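Maltose-binding protein MalE1 (Thermotoga maritima, PDB 6DTU) binds maltotetraose between its two lobes and probably serves as the extracytoplasmic receptor that delivers maltodextrins to a membrane transporter. Local coordinates at residues I131-A134 with K135-E139; E280-T283 with S284-K288. One frame throughout, in Å; residues are numbered along the deposited sequence. Where two conformers were deposited one is given.

Contact 1 lies within one helix, whereas contact 2 runs from the last turns of another into the loop after it; they sit on opposite sides of the chain's centre, 48 Å apart between their centres and about 40 Å between nearest atoms. Contact 1 comes first, in helix 127-140, whose inner side meets strand 223-228 of the four-stranded sheet. Contact 2 follows much later, near the end of helix 275-286, which packs on strands 58-62 and 260-268 of the eight-stranded sheet. The two helices thus belong to different lobes of a periplasmic binding protein, the fold in which the sugar is held between two alpha/beta domains. The two do not touch, and each belongs to the packing of its own lobe.

Contact 1: residues I131-A134 with K135-E139; sequences IEIA and KQIDE
Lys135 lies alongside Ile131 on one turn of helix 127-140, which belongs to the periplasmic binding protein fold; that this run is alpha-helical is demonstrated by four successive i to i+4 backbone bonds. The first runs from Lys135 N to Ile131 O, 3.0 Å long with an N-H...O angle of 165°. The lysine side chain points the same way as the isoleucine: CG anti to the carbonyl carbon, chi1 -73°, and an extended chain beyond it carry CE to Ile131 CG2 at 3.7 Å. The contact is made by the aliphatic part of the chain; the ammonium group goes on to a salt bridge with Glu202, which Ile131 also touches. Gln136 N bonds to Glu132 O at 2.9 Å, while its extended side chain leaves this turn and gives NE2 to Glu140. Next, Ile137 N reaches Ile133 O at 3.0 Å, and the two residues find further neighbours outside the turn: Val145 for Ile137, Met225 of strand 223-228 for Ile133. Met225 also meets Ala134, a buried residue on the inner side of the helix. Asp138 closes the series, its N bonding to Ala134 O at 2.9 Å. Its CG is anti to the carbonyl carbon, chi1 -77°, which lays the carboxylate back near Ala134 O; OD1 accepts a hydrogen bond from Gly147 N, whereas OD2 is 3.4 Å from Ala134 O, a pair of acceptors with no bond between them.

Contact 2: residues E280-T283 with S284-K288; sequences EFLT and SFIAK
Glu280 O takes two hydrogen bonds from Ser284, from opposite faces of its carbonyl plane: the backbone N at 2.9 Å and OG at 2.7 Å. The hydroxyl donates from above that plane, because chi1 of 77° sets OG between the serine's own N and carbonyl carbon. The next residue, Phe281, breaks the i to i+4 pattern. Its O receives a nearly straight bond from Ile286 N, 171° at the hydrogen, but only a weak one from Phe285 N. This i to i+5 bond marks a wider pi-type turn near the end of helix 275-286, the helix that packs on strands 58-62 and 260-268 of its lobe. The Phe281 ring is met by both following side chains. Ile286 CG1 lies over one face, 4.0 Å from the centroid in a CH-pi contact. The Phe285 ring meets it obliquely, planes at 65°, with Phe281 CE1 lying at the Phe285 edge 3.6 Å from CD2. Phe24 of helix 14-28 adds an edge-to-face partner. With the ring cut back to an alanine, Ile286 CG1 and Phe285 CD2 would probably face a gap and Phe24 would lose its ring partner. Leu282 CD2 approaches Ile286 CG1 at 4.1 Å, and both side chains touch Phe266; Leu282 O also takes a weak bond from Ala287 N. Thr283 turns its hydroxyl back to Ile279 O, while its carbonyl O lies 3.6 Å from Ala287 CB.

Contact 1: residues I131-A134 with K135-E139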
loop_
_atom_site.group_PDB
_atom_site.type_symbol
_atom_site.label_atom_id
_atom_site.label_comp_id
_atom_site.label_asym_id
_atom_site.label_seq_id
_atom_site.Cartn_x
_atom_site.Cartn_y
_atom_site.Cartn_z
ATOM N N ILE A 131 2.128 -23.897 2.015
ATOM C CA ILE A 131 2.339 -24.595 0.749
ATOM C C ILE A 131 1.558 -25.904 0.706
ATOM O O ILE A 131 0.922 -26.225 -0.303
ATOM C CB ILE A 131 3.839 -24.805 0.483
ATOM C CG1 ILE A 131 4.496 -23.463 0.173
ATOM C CG2 ILE A 131 4.039 -25.793 -0.652
ATOM C CD1 ILE A 131 6.011 -23.495 0.231
ATOM N N GLU A 132 1.590 -26.674 1.798
ATOM C CA GLU A 132 0.866 -27.944 1.848
ATOM C C GLU A 132 -0.639 -27.718 1.740
ATOM O O GLU A 132 -1.332 -28.399 0.976
ATOM C CB GLU A 132 1.195 -28.663 3.153
ATOM C CG GLU A 132 0.349 -29.902 3.430
ATOM C CD GLU A 132 1.120 -30.950 4.217
ATOM O OE1 GLU A 132 1.537 -30.648 5.350
ATOM O OE2 GLU A 132 1.354 -32.058 3.686
ATOM N N ILE A 133 -1.157 -26.757 2.501
ATOM C CA ILE A 133 -2.592 -26.474 2.478
ATOM C C ILE A 133 -3.034 -26.024 1.093
ATOM O O ILE A 133 -4.092 -26.430 0.602
ATOM C CB ILE A 133 -2.947 -25.447 3.571
ATOM C CG1 ILE A 133 -2.736 -26.071 4.945
ATOM C CG2 ILE A 133 -4.381 -24.976 3.456
ATOM C CD1 ILE A 133 -2.790 -25.066 6.063
ATOM N N ALA A 134 -2.248 -25.162 0.450
ATOM C CA ALA A 134 -2.595 -24.694 -0.887
ATOM C C ALA A 134 -2.589 -25.836 -1.893
ATOM O O ALA A 134 -3.481 -25.927 -2.745
ATOM C CB ALA A 134 -1.630 -23.600 -1.316
ATOM N N LYS A 135 -1.574 -26.701 -1.830
ATOM C CA LYS A 135 -1.541 -27.861 -2.716
ATOM C C LYS A 135 -2.769 -28.735 -2.509
ATOM O O LYS A 135 -3.383 -29.202 -3.476
ATOM C CB LYS A 135 -0.288 -28.691 -2.451
ATOM C CG LYS A 135 1.002 -28.096 -2.940
ATOM C CD LYS A 135 2.202 -28.987 -2.595
ATOM C CE LYS A 135 3.499 -28.417 -3.149
ATOM N NZ LYS A 135 4.676 -29.213 -2.686
ATOM N N GLN A 136 -3.141 -28.969 -1.247
ATOM C CA GLN A 136 -4.321 -29.776 -0.963
ATOM C C GLN A 136 -5.572 -29.160 -1.577
ATOM O O GLN A 136 -6.374 -29.859 -2.204
ATOM C CB GLN A 136 -4.464 -29.976 0.543
ATOM C CG GLN A 136 -5.641 -30.873 0.903
ATOM C CD GLN A 136 -5.901 -30.987 2.392
ATOM O OE1 GLN A 136 -5.114 -30.523 3.219
ATOM N NE2 GLN A 136 -6.976 -31.681 2.741
ATOM N N ILE A 137 -5.737 -27.844 -1.432
ATOM C CA ILE A 137 -6.901 -27.151 -1.987
ATOM C C ILE A 137 -6.906 -27.238 -3.507
ATOM O O ILE A 137 -7.946 -27.485 -4.134
ATOM C CB ILE A 137 -6.915 -25.687 -1.507
ATOM C CG1 ILE A 137 -7.070 -25.607 0.015
ATOM C CG2 ILE A 137 -8.000 -24.890 -2.229
ATOM C CD1 ILE A 137 -8.457 -25.944 0.506
ATOM N N ASP A 138 -5.741 -27.032 -4.130
ATOM C CA ASP A 138 -5.668 -27.073 -5.588
ATOM C C ASP A 138 -6.048 -28.450 -6.114
ATOM O O ASP A 138 -6.661 -28.567 -7.182
ATOM C CB ASP A 138 -4.259 -26.721 -6.056
ATOM C CG ASP A 138 -3.966 -25.229 -5.998
ATOM O OD1 ASP A 138 -4.916 -24.410 -6.011
ATOM O OD2 ASP A 138 -2.766 -24.884 -5.930
ATOM N N GLU A 139 -5.700 -29.500 -5.368
ATOM C CA GLU A 139 -6.022 -30.869 -5.764
ATOM C C GLU A 139 -7.474 -31.226 -5.481
ATOM O O GLU A 139 -8.157 -31.791 -6.344
ATOM C CB GLU A 139 -5.100 -31.858 -5.045
ATOM C CG GLU A 139 -5.622 -33.299 -5.067
ATOM C CD GLU A 139 -4.549 -34.340 -4.846
ATOM O OE1 GLU A 139 -4.752 -35.491 -5.297
ATOM O OE2 GLU A 139 -3.540 -34.033 -4.173
#

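Contact 2: residues E280-T283 with S284-K288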
loop_
_atom_site.group_PDB
_atom_site.type_symbol
_atom_site.label_atom_id
_atom_site.label_comp_id
_atom_site.label_asym_id
_atom_site.label_seq_id
_atom_site.Cartn_x
_atom_site.Cartn_y
_atom_site.Cartn_z
ATOM N N GLU A 280 -7.974 24.177 3.727
ATOM C CA GLU A 280 -9.058 24.401 4.682
ATOM C C GLU A 280 -9.998 23.206 4.753
ATOM O O GLU A 280 -10.423 22.793 5.835
ATOM C CB GLU A 280 -9.847 25.658 4.308
ATOM C CG GLU A 280 -11.109 25.905 5.183
ATOM C CD GLU A 280 -10.802 26.403 6.602
ATOM O OE1 GLU A 280 -9.632 26.742 6.907
ATOM O OE2 GLU A 280 -11.748 26.462 7.424
ATOM N N PHE A 281 -10.392 22.688 3.599
ATOM C CA PHE A 281 -11.209 21.482 3.537
ATOM C C PHE A 281 -10.558 20.316 4.287
ATOM O O PHE A 281 -11.223 19.603 5.051
ATOM C CB PHE A 281 -11.431 21.177 2.064
ATOM C CG PHE A 281 -12.119 19.901 1.792
ATOM C CD1 PHE A 281 -13.480 19.798 1.902
ATOM C CD2 PHE A 281 -11.404 18.804 1.383
ATOM C CE1 PHE A 281 -14.120 18.611 1.607
ATOM C CE2 PHE A 281 -12.029 17.611 1.112
ATOM C CZ PHE A 281 -13.377 17.513 1.216
ATOM N N LEU A 282 -9.249 20.135 4.112
ATOM C CA LEU A 282 -8.578 19.011 4.759
ATOM C C LEU A 282 -8.477 19.214 6.263
ATOM O O LEU A 282 -8.745 18.285 7.032
ATOM C CB LEU A 282 -7.189 18.803 4.160
ATOM C CG LEU A 282 -7.221 18.358 2.694
ATOM C CD1 LEU A 282 -5.774 18.163 2.270
ATOM C CD2 LEU A 282 -8.015 17.081 2.498
ATOM N N THR A 283 -8.061 20.406 6.705
ATOM C CA THR A 283 -7.793 20.599 8.135
ATOM C C THR A 283 -9.059 20.820 8.953
ATOM O O THR A 283 -9.124 20.406 10.116
ATOM C CB THR A 283 -6.821 21.763 8.362
ATOM O OG1 THR A 283 -7.426 22.979 7.893
ATOM C CG2 THR A 283 -5.488 21.491 7.651
ATOM N N SER A 284 -10.043 21.522 8.402
ATOM C CA SER A 284 -11.205 21.912 9.191
ATOM C C SER A 284 -12.322 20.883 9.155
ATOM O O SER A 284 -13.252 20.972 9.969
ATOM C CB SER A 284 -11.772 23.238 8.675
ATOM O OG SER A 284 -12.527 23.023 7.479
ATOM N N PHE A 285 -12.267 19.939 8.217
ATOM C CA PHE A 285 -13.365 19.009 7.973
ATOM C C PHE A 285 -12.846 17.580 7.897
ATOM O O PHE A 285 -13.222 16.743 8.718
ATOM C CB PHE A 285 -14.109 19.395 6.679
ATOM C CG PHE A 285 -15.240 18.458 6.290
ATOM C CD1 PHE A 285 -16.159 18.003 7.235
ATOM C CD2 PHE A 285 -15.436 18.102 4.958
ATOM C CE1 PHE A 285 -17.202 17.162 6.880
ATOM C CE2 PHE A 285 -16.499 17.267 4.595
ATOM C CZ PHE A 285 -17.391 16.817 5.557
ATOM N N ILE A 286 -11.961 17.293 6.942
ATOM C CA ILE A 286 -11.493 15.921 6.757
ATOM C C ILE A 286 -10.737 15.434 7.996
ATOM O O ILE A 286 -10.831 14.265 8.384
ATOM C CB ILE A 286 -10.683 15.798 5.447
ATOM C CG1 ILE A 286 -11.581 16.026 4.230
ATOM C CG2 ILE A 286 -10.003 14.436 5.313
ATOM C CD1 ILE A 286 -12.663 14.955 4.052
ATOM N N ALA A 287 -9.982 16.320 8.645
ATOM C CA ALA A 287 -9.156 15.892 9.760
ATOM C C ALA A 287 -9.931 15.643 11.043
ATOM O O ALA A 287 -9.326 15.174 12.018
ATOM C CB ALA A 287 -8.055 16.918 10.045
ATOM N N LYS A 288 -11.218 15.954 11.094
ATOM C CA LYS A 288 -11.931 15.857 12.361
ATOM C C LYS A 288 -12.184 14.400 12.744
ATOM O O LYS A 288 -12.169 13.497 11.907
ATOM C CB LYS A 288 -13.259 16.610 12.313
ATOM C CG LYS A 288 -13.158 18.126 12.257
ATOM C CD LYS A 288 -14.475 18.760 11.845
ATOM C CE LYS A 288 -15.665 18.251 12.633
ATOM N NZ LYS A 288 -16.239 19.297 13.537
#